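PDB 2WNW: activated BY transcription factor SSRB from Salmonella enterica, which is a glycosyl hydrolase family 30 protein, also called SrfJ, built from a TIM-barrel domain and a beta-sandwich domain. Local coordinates for residues V58-S62 with A121-L126; F71-F76 with N332-N336. All blocks are in the same frame, centred on the assembly; numbering follows the deposited sequence.

Overall arrangement
Contacts 1 and 2 lie on the same side of the chain's centre, within the TIM-barrel domain, with their own centres about 11 Å apart. Their segments alternate along the sequence: 58-62 lies at the end region of helix 54-61 and 71-76 on the next helix, 65-76, while 121-126 and 332-336 come from farther along. The two contacts also touch directly. Phe60 CD1 of contact 1 is 3.8 Å from Phe71 CD2 of contact 2, and Val59 CG1 is 3.7 Å from Leu334 CG. Contact 2 is buried, its centre about 14 Å from the centre of the chain; contact 1, about 20 Å out, is partly buried and adds a water bridge to its one direct hydrogen bond.

Contact 1 (V58-S62 with A121-L126); sequences VVFNS and AHLIPL
Asn61 ND2 donates to Ala121 O over 2.9 Å; the donor lies in the carbonyl plane, but the bond is bent, with an angle of 135° at the hydrogen. At the other end of the amide, a water lies 2.9 Å from Asn61 OD1 and 2.6 Å from His122 O, and accepts from Leu126 N at 3.1 Å, so it joins helix 54-61 to the break between helices 117-122 and 124-133. With both amide atoms engaged, rotation of the Asn61 side chain is restrained.

Apolar contacts flank this polar centre. Val58 CG2 sits over the centre of one His122 ring face, 4.0 Å from the centroid, in a CH-pi contact; the two side chains run alongside each other. Glu54 OE1 holds His122 ND1, which helps fix the turn of the ring. Deeper in, Phe60 has CG anti to its backbone N (chi1 171°), which directs the ring at Leu126. Leu126 CG comes within 3.6 Å of Phe60 CG, and Leu126 CD2 lies over the ring face, displaced toward its rim.

The contact thus ties the first helix after barrel strand 48-51 to the consecutive helices 117-122 and 124-133. Phe60 and Leu126 both reach Leu72 of helix 65-76, and Phe60 also meets Leu334 of strand 332-336.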
ATOM      1  N   VAL A  58     -24.303 -30.034   7.937  1.00 19.73           N
ATOM      2  CA  VAL A  58     -25.212 -30.994   7.316  1.00 21.79           C
ATOM      3  C   VAL A  58     -24.505 -31.724   6.175  1.00 21.80           C
ATOM      4  O   VAL A  58     -24.687 -32.929   5.988  1.00 22.08           O
ATOM      5  CB  VAL A  58     -26.485 -30.280   6.793  1.00 23.76           C
ATOM      6  CG1 VAL A  58     -27.258 -31.191   5.850  1.00 27.29           C
ATOM      7  CG2 VAL A  58     -27.368 -29.884   7.977  1.00 24.24           C
ATOM      8  N   VAL A  59     -23.690 -30.997   5.419  1.00 20.90           N
ATOM      9  CA  VAL A  59     -22.950 -31.603   4.319  1.00 20.82           C
ATOM     10  C   VAL A  59     -21.918 -32.569   4.893  1.00 20.98           C
ATOM     11  O   VAL A  59     -21.736 -33.676   4.381  1.00 21.72           O
ATOM     12  CB  VAL A  59     -22.240 -30.525   3.470  1.00 22.01           C
ATOM     13  CG1 VAL A  59     -21.348 -31.177   2.416  1.00 18.46           C
ATOM     14  CG2 VAL A  59     -23.284 -29.640   2.805  1.00 19.44           C
ATOM     15  N   PHE A  60     -21.254 -32.149   5.965  1.00 19.99           N
ATOM     16  CA  PHE A  60     -20.253 -32.986   6.618  1.00 21.06           C
ATOM     17  C   PHE A  60     -20.891 -34.281   7.125  1.00 21.61           C
ATOM     18  O   PHE A  60     -20.344 -35.369   6.944  1.00 22.31           O
ATOM     19  CB  PHE A  60     -19.634 -32.248   7.806  1.00 21.62           C
ATOM     20  CG  PHE A  60     -18.748 -33.115   8.661  1.00 21.15           C
ATOM     21  CD1 PHE A  60     -17.493 -33.508   8.212  1.00 22.01           C
ATOM     22  CD2 PHE A  60     -19.175 -33.546   9.914  1.00 21.84           C
ATOM     23  CE1 PHE A  60     -16.672 -34.315   8.996  1.00 23.02           C
ATOM     24  CE2 PHE A  60     -18.361 -34.358  10.710  1.00 22.72           C
ATOM     25  CZ  PHE A  60     -17.108 -34.741  10.250  1.00 23.21           C
ATOM     26  N   ASN A  61     -22.044 -34.154   7.773  1.00 21.73           N
ATOM     27  CA  ASN A  61     -22.743 -35.316   8.309  1.00 22.50           C
ATOM     28  C   ASN A  61     -23.138 -36.310   7.212  1.00 23.30           C
ATOM     29  O   ASN A  61     -23.282 -37.501   7.478  1.00 23.87           O
ATOM     30  CB  ASN A  61     -24.001 -34.886   9.074  1.00 21.67           C
ATOM     31  CG  ASN A  61     -23.689 -34.163  10.377  1.00 22.31           C
ATOM     32  OD1 ASN A  61     -22.564 -34.202  10.878  1.00 23.32           O
ATOM     33  ND2 ASN A  61     -24.701 -33.517  10.946  1.00 22.14           N
ATOM     34  N   SER A  62     -23.305 -35.825   5.984  1.00 22.03           N
ATOM     35  CA  SER A  62     -23.702 -36.690   4.875  1.00 23.11           C
ATOM     36  C   SER A  62     -22.538 -37.445   4.241  1.00 23.66           C
ATOM     37  O   SER A  62     -22.747 -38.279   3.360  1.00 25.44           O
ATOM     38  CB  SER A  62     -24.416 -35.871   3.795  1.00 22.94           C
ATOM     39  OG  SER A  62     -23.490 -35.101   3.044  1.00 24.01           O
ATOM     40  N   ALA A 121     -26.903 -31.522  16.688  1.00 22.17           N
ATOM     41  CA  ALA A 121     -26.940 -32.508  15.621  1.00 23.80           C
ATOM     42  C   ALA A 121     -26.246 -32.054  14.339  1.00 23.44           C
ATOM     43  O   ALA A 121     -25.643 -32.864  13.635  1.00 23.61           O
ATOM     44  CB  ALA A 121     -28.384 -32.880  15.320  1.00 23.02           C
ATOM     45  N   HIS A 122     -26.315 -30.759  14.048  1.00 23.53           N
ATOM     46  CA  HIS A 122     -25.746 -30.227  12.812  1.00 22.69           C
ATOM     47  C   HIS A 122     -24.391 -29.527  12.874  1.00 22.85           C
ATOM     48  O   HIS A 122     -23.630 -29.570  11.906  1.00 22.33           O
ATOM     49  CB  HIS A 122     -26.761 -29.281  12.172  1.00 23.64           C
ATOM     50  CG  HIS A 122     -28.057 -29.940  11.817  1.00 25.28           C
ATOM     51  ND1 HIS A 122     -29.197 -29.226  11.518  1.00 26.96           N
ATOM     52  CD2 HIS A 122     -28.390 -31.247  11.699  1.00 26.56           C
ATOM     53  CE1 HIS A 122     -30.178 -30.065  11.231  1.00 27.60           C
ATOM     54  NE2 HIS A 122     -29.713 -31.298  11.333  1.00 27.39           N
ATOM     55  N   LEU A 123     -24.087 -28.884  13.995  1.00 21.62           N
ATOM     56  CA  LEU A 123     -22.828 -28.158  14.118  1.00 22.64           C
ATOM     57  C   LEU A 123     -21.762 -28.808  14.982  1.00 23.00           C
ATOM     58  O   LEU A 123     -20.617 -28.948  14.560  1.00 22.86           O
ATOM     59  CB  LEU A 123     -23.089 -26.746  14.652  1.00 23.57           C
ATOM     60  CG  LEU A 123     -23.664 -25.730  13.667  1.00 24.83           C
ATOM     61  CD1 LEU A 123     -24.207 -24.531  14.415  1.00 25.70           C
ATOM     62  CD2 LEU A 123     -22.577 -25.310  12.691  1.00 25.24           C
ATOM     63  N   ILE A 124     -22.138 -29.200  16.193  1.00 23.63           N
ATOM     64  CA  ILE A 124     -21.189 -29.784  17.128  1.00 23.44           C
ATOM     65  C   ILE A 124     -20.384 -30.984  16.624  1.00 22.64           C
ATOM     66  O   ILE A 124     -19.201 -31.110  16.946  1.00 22.66           O
ATOM     67  CB  ILE A 124     -21.897 -30.104  18.467  1.00 25.29           C
ATOM     68  CG1 ILE A 124     -22.404 -28.788  19.075  1.00 26.73           C
ATOM     69  CG2 ILE A 124     -20.941 -30.797  19.433  1.00 25.20           C
ATOM     70  CD1 ILE A 124     -23.004 -28.913  20.459  1.00 28.17           C
ATOM     71  N   PRO A 125     -20.998 -31.882  15.833  1.00 23.02           N
ATOM     72  CA  PRO A 125     -20.219 -33.029  15.346  1.00 22.71           C
ATOM     73  C   PRO A 125     -19.020 -32.585  14.497  1.00 22.76           C
ATOM     74  O   PRO A 125     -17.900 -33.060  14.685  1.00 22.42           O
ATOM     75  CB  PRO A 125     -21.246 -33.818  14.537  1.00 23.46           C
ATOM     76  CG  PRO A 125     -22.512 -33.566  15.295  1.00 23.15           C
ATOM     77  CD  PRO A 125     -22.432 -32.069  15.550  1.00 22.01           C
ATOM     78  N   LEU A 126     -19.263 -31.667  13.566  1.00 21.63           N
ATOM     79  CA  LEU A 126     -18.201 -31.154  12.696  1.00 22.03           C
ATOM     80  C   LEU A 126     -17.128 -30.452  13.533  1.00 21.39           C
ATOM     81  O   LEU A 126     -15.936 -30.753  13.418  1.00 21.16           O
ATOM     82  CB  LEU A 126     -18.780 -30.151  11.693  1.00 22.16           C
ATOM     83  CG  LEU A 126     -18.112 -29.977  10.323  1.00 25.60           C
ATOM     84  CD1 LEU A 126     -18.561 -28.645   9.740  1.00 20.76           C
ATOM     85  CD2 LEU A 126     -16.598 -30.031  10.427  1.00 23.47           C
TER
HETATM   86  O   HOH W   1     -21.991 -31.615  12.059  1.00 20.46           O

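Contact 2 (F71-F76 with N332-N336)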
ATOM      1  N   PHE A  71     -11.585 -35.290   4.882  1.00 21.47           N
ATOM      2  CA  PHE A  71     -11.974 -33.885   4.970  1.00 21.43           C
ATOM      3  C   PHE A  71     -11.324 -33.192   6.164  1.00 21.58           C
ATOM      4  O   PHE A  71     -10.701 -32.140   6.020  1.00 21.73           O
ATOM      5  CB  PHE A  71     -13.495 -33.762   5.085  1.00 21.61           C
ATOM      6  CG  PHE A  71     -13.973 -32.359   5.353  1.00 20.83           C
ATOM      7  CD1 PHE A  71     -13.946 -31.397   4.349  1.00 19.98           C
ATOM      8  CD2 PHE A  71     -14.411 -31.991   6.622  1.00 20.37           C
ATOM      9  CE1 PHE A  71     -14.348 -30.085   4.603  1.00 19.86           C
ATOM     10  CE2 PHE A  71     -14.815 -30.682   6.890  1.00 19.92           C
ATOM     11  CZ  PHE A  71     -14.783 -29.727   5.877  1.00 18.79           C
ATOM     12  N   LEU A  72     -11.471 -33.783   7.347  1.00 21.18           N
ATOM     13  CA  LEU A  72     -10.904 -33.199   8.557  1.00 20.42           C
ATOM     14  C   LEU A  72      -9.381 -33.104   8.547  1.00 21.01           C
ATOM     15  O   LEU A  72      -8.817 -32.130   9.047  1.00 19.41           O
ATOM     16  CB  LEU A  72     -11.366 -33.983   9.791  1.00 21.26           C
ATOM     17  CG  LEU A  72     -12.864 -33.906  10.101  1.00 22.24           C
ATOM     18  CD1 LEU A  72     -13.180 -34.791  11.298  1.00 23.33           C
ATOM     19  CD2 LEU A  72     -13.262 -32.460  10.388  1.00 22.72           C
ATOM     20  N   SER A  73      -8.709 -34.108   7.989  1.00 20.81           N
ATOM     21  CA  SER A  73      -7.248 -34.086   7.930  1.00 22.55           C
ATOM     22  C   SER A  73      -6.754 -32.982   6.999  1.00 21.28           C
ATOM     23  O   SER A  73      -5.777 -32.292   7.290  1.00 21.48           O
ATOM     24  CB  SER A  73      -6.712 -35.431   7.432  1.00 24.34           C
ATOM     25  OG  SER A  73      -7.073 -36.480   8.313  1.00 31.47           O
ATOM     26  N   LEU A  74      -7.438 -32.829   5.871  1.00 21.63           N
ATOM     27  CA  LEU A  74      -7.080 -31.822   4.878  1.00 21.24           C
ATOM     28  C   LEU A  74      -7.087 -30.412   5.453  1.00 20.91           C
ATOM     29  O   LEU A  74      -6.222 -29.596   5.143  1.00 21.41           O
ATOM     30  CB  LEU A  74      -8.064 -31.887   3.707  1.00 22.54           C
ATOM     31  CG  LEU A  74      -7.635 -32.440   2.343  1.00 26.58           C
ATOM     32  CD1 LEU A  74      -6.320 -33.189   2.421  1.00 27.00           C
ATOM     33  CD2 LEU A  74      -8.752 -33.324   1.826  1.00 26.03           C
ATOM     34  N   TYR A  75      -8.073 -30.136   6.294  1.00 20.13           N
ATOM     35  CA  TYR A  75      -8.227 -28.817   6.887  1.00 19.10           C
ATOM     36  C   TYR A  75      -7.569 -28.618   8.246  1.00 20.37           C
ATOM     37  O   TYR A  75      -6.974 -27.571   8.500  1.00 20.35           O
ATOM     38  CB  TYR A  75      -9.716 -28.503   7.027  1.00 18.93           C
ATOM     39  CG  TYR A  75     -10.335 -27.709   5.898  1.00 18.11           C
ATOM     40  CD1 TYR A  75     -11.633 -27.987   5.465  1.00 18.12           C
ATOM     41  CD2 TYR A  75      -9.668 -26.621   5.327  1.00 17.73           C
ATOM     42  CE1 TYR A  75     -12.259 -27.205   4.504  1.00 16.39           C
ATOM     43  CE2 TYR A  75     -10.290 -25.823   4.357  1.00 17.01           C
ATOM     44  CZ  TYR A  75     -11.587 -26.121   3.957  1.00 18.01           C
ATOM     45  OH  TYR A  75     -12.237 -25.324   3.042  1.00 17.74           O
ATOM     46  N   PHE A  76      -7.661 -29.621   9.112  1.00 20.06           N
ATOM     47  CA  PHE A  76      -7.138 -29.466  10.461  1.00 22.20           C
ATOM     48  C   PHE A  76      -5.895 -30.233  10.880  1.00 23.31           C
ATOM     49  O   PHE A  76      -5.432 -30.090  12.011  1.00 22.51           O
ATOM     50  CB  PHE A  76      -8.284 -29.713  11.436  1.00 20.72           C
ATOM     51  CG  PHE A  76      -9.521 -28.941  11.088  1.00 20.09           C
ATOM     52  CD1 PHE A  76     -10.565 -29.545  10.393  1.00 19.80           C
ATOM     53  CD2 PHE A  76      -9.607 -27.583  11.379  1.00 21.33           C
ATOM     54  CE1 PHE A  76     -11.673 -28.806   9.990  1.00 18.99           C
ATOM     55  CE2 PHE A  76     -10.714 -26.835  10.977  1.00 20.02           C
ATOM     56  CZ  PHE A  76     -11.746 -27.446  10.282  1.00 18.62           C
ATOM     57  N   ASN A 332     -17.908 -20.345   4.703  1.00 16.13           N
ATOM     58  CA  ASN A 332     -18.126 -21.800   4.730  1.00 15.56           C
ATOM     59  C   ASN A 332     -16.905 -22.644   4.359  1.00 17.56           C
ATOM     60  O   ASN A 332     -16.331 -22.484   3.286  1.00 16.79           O
ATOM     61  CB  ASN A 332     -19.265 -22.198   3.787  1.00 16.13           C
ATOM     62  CG  ASN A 332     -20.557 -21.489   4.099  1.00 16.66           C
ATOM     63  OD1 ASN A 332     -21.270 -21.846   5.044  1.00 17.07           O
ATOM     64  ND2 ASN A 332     -20.870 -20.470   3.305  1.00 15.75           N
ATOM     65  N   LEU A 333     -16.527 -23.555   5.251  1.00 17.48           N
ATOM     66  CA  LEU A 333     -15.399 -24.453   5.017  1.00 19.06           C
ATOM     67  C   LEU A 333     -15.765 -25.455   3.939  1.00 18.72           C
ATOM     68  O   LEU A 333     -14.921 -25.886   3.146  1.00 18.00           O
ATOM     69  CB  LEU A 333     -15.097 -25.280   6.266  1.00 23.57           C
ATOM     70  CG  LEU A 333     -14.460 -24.707   7.521  1.00 26.35           C
ATOM     71  CD1 LEU A 333     -14.725 -25.658   8.681  1.00 27.07           C
ATOM     72  CD2 LEU A 333     -12.978 -24.527   7.296  1.00 25.91           C
ATOM     73  N   LEU A 334     -17.040 -25.825   3.939  1.00 17.86           N
ATOM     74  CA  LEU A 334     -17.549 -26.853   3.049  1.00 18.84           C
ATOM     75  C   LEU A 334     -18.999 -26.616   2.655  1.00 17.56           C
ATOM     76  O   LEU A 334     -19.783 -26.100   3.445  1.00 18.92           O
ATOM     77  CB  LEU A 334     -17.439 -28.194   3.785  1.00 18.21           C
ATOM     78  CG  LEU A 334     -18.237 -29.405   3.307  1.00 18.59           C
ATOM     79  CD1 LEU A 334     -17.546 -30.004   2.098  1.00 17.15           C
ATOM     80  CD2 LEU A 334     -18.333 -30.436   4.438  1.00 17.98           C
ATOM     81  N   LEU A 335     -19.351 -27.011   1.434  1.00 18.15           N
ATOM     82  CA  LEU A 335     -20.717 -26.877   0.936  1.00 16.77           C
ATOM     83  C   LEU A 335     -20.978 -28.008  -0.056  1.00 17.52           C
ATOM     84  O   LEU A 335     -20.047 -28.712  -0.449  1.00 18.87           O
ATOM     85  CB  LEU A 335     -20.911 -25.521   0.252  1.00 15.65           C
ATOM     86  CG  LEU A 335     -20.872 -24.282   1.159  1.00 14.63           C
ATOM     87  CD1 LEU A 335     -21.010 -23.027   0.309  1.00 14.70           C
ATOM     88  CD2 LEU A 335     -22.000 -24.350   2.182  1.00 14.40           C
ATOM     89  N   ASN A 336     -22.230 -28.201  -0.457  1.00 19.72           N
ATOM     90  CA  ASN A 336     -22.512 -29.265  -1.415  1.00 20.77           C
ATOM     91  C   ASN A 336     -22.127 -28.824  -2.826  1.00 22.22           C
ATOM     92  O   ASN A 336     -21.686 -27.690  -3.031  1.00 20.77           O
ATOM     93  CB  ASN A 336     -23.983 -29.720  -1.328  1.00 20.29           C
ATOM     94  CG  ASN A 336     -24.979 -28.635  -1.696  1.00 20.85           C
ATOM     95  OD1 ASN A 336     -26.120 -28.652  -1.225  1.00 22.45           O
ATOM     96  ND2 ASN A 336     -24.572 -27.711  -2.548  1.00 17.40           N
TER
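Leu333 chi1 of -72° brings CG toward the helix, and chi2 of 162° turns CD2 over Tyr75 and CD1 toward Phe76, whereas Phe71, its CG trans to its own N (chi1 173°), reaches Leu334. Leu333 CD2 lies over the centre of one Tyr75 ring face, 3.9 Å from the centroid, a clear CH-pi geometry. The other methyl, CD1, meets the Phe76 ring at its edge, 3.8 Å from CZ.

Tyr75 also holds the Leu333 backbone: its OH donates to Leu333 O over 2.7 Å, in the carbonyl plane and on a lone pair. These help to fix the phenol, whose ring also stacks with Tyr83. Phe71 takes the next residue, its CZ lying 3.7 Å from Leu334 CB while Leu334 CD2 covers the ring face toward the rim. Phe71 CZ also lies in plane at the edge of the Tyr75 ring.

All five touching residues are buried, joining helix 65-76 to strand 332-336, with Leu333 at the break in that strand, which follows the last barrel strand, 327-330. Ile352 of the adjoining strand 352-355 touches Phe71, Tyr75 and Leu334, while helix 124-133 supplies Leu126 against Phe71 and Ala130 and Leu133 against Phe76.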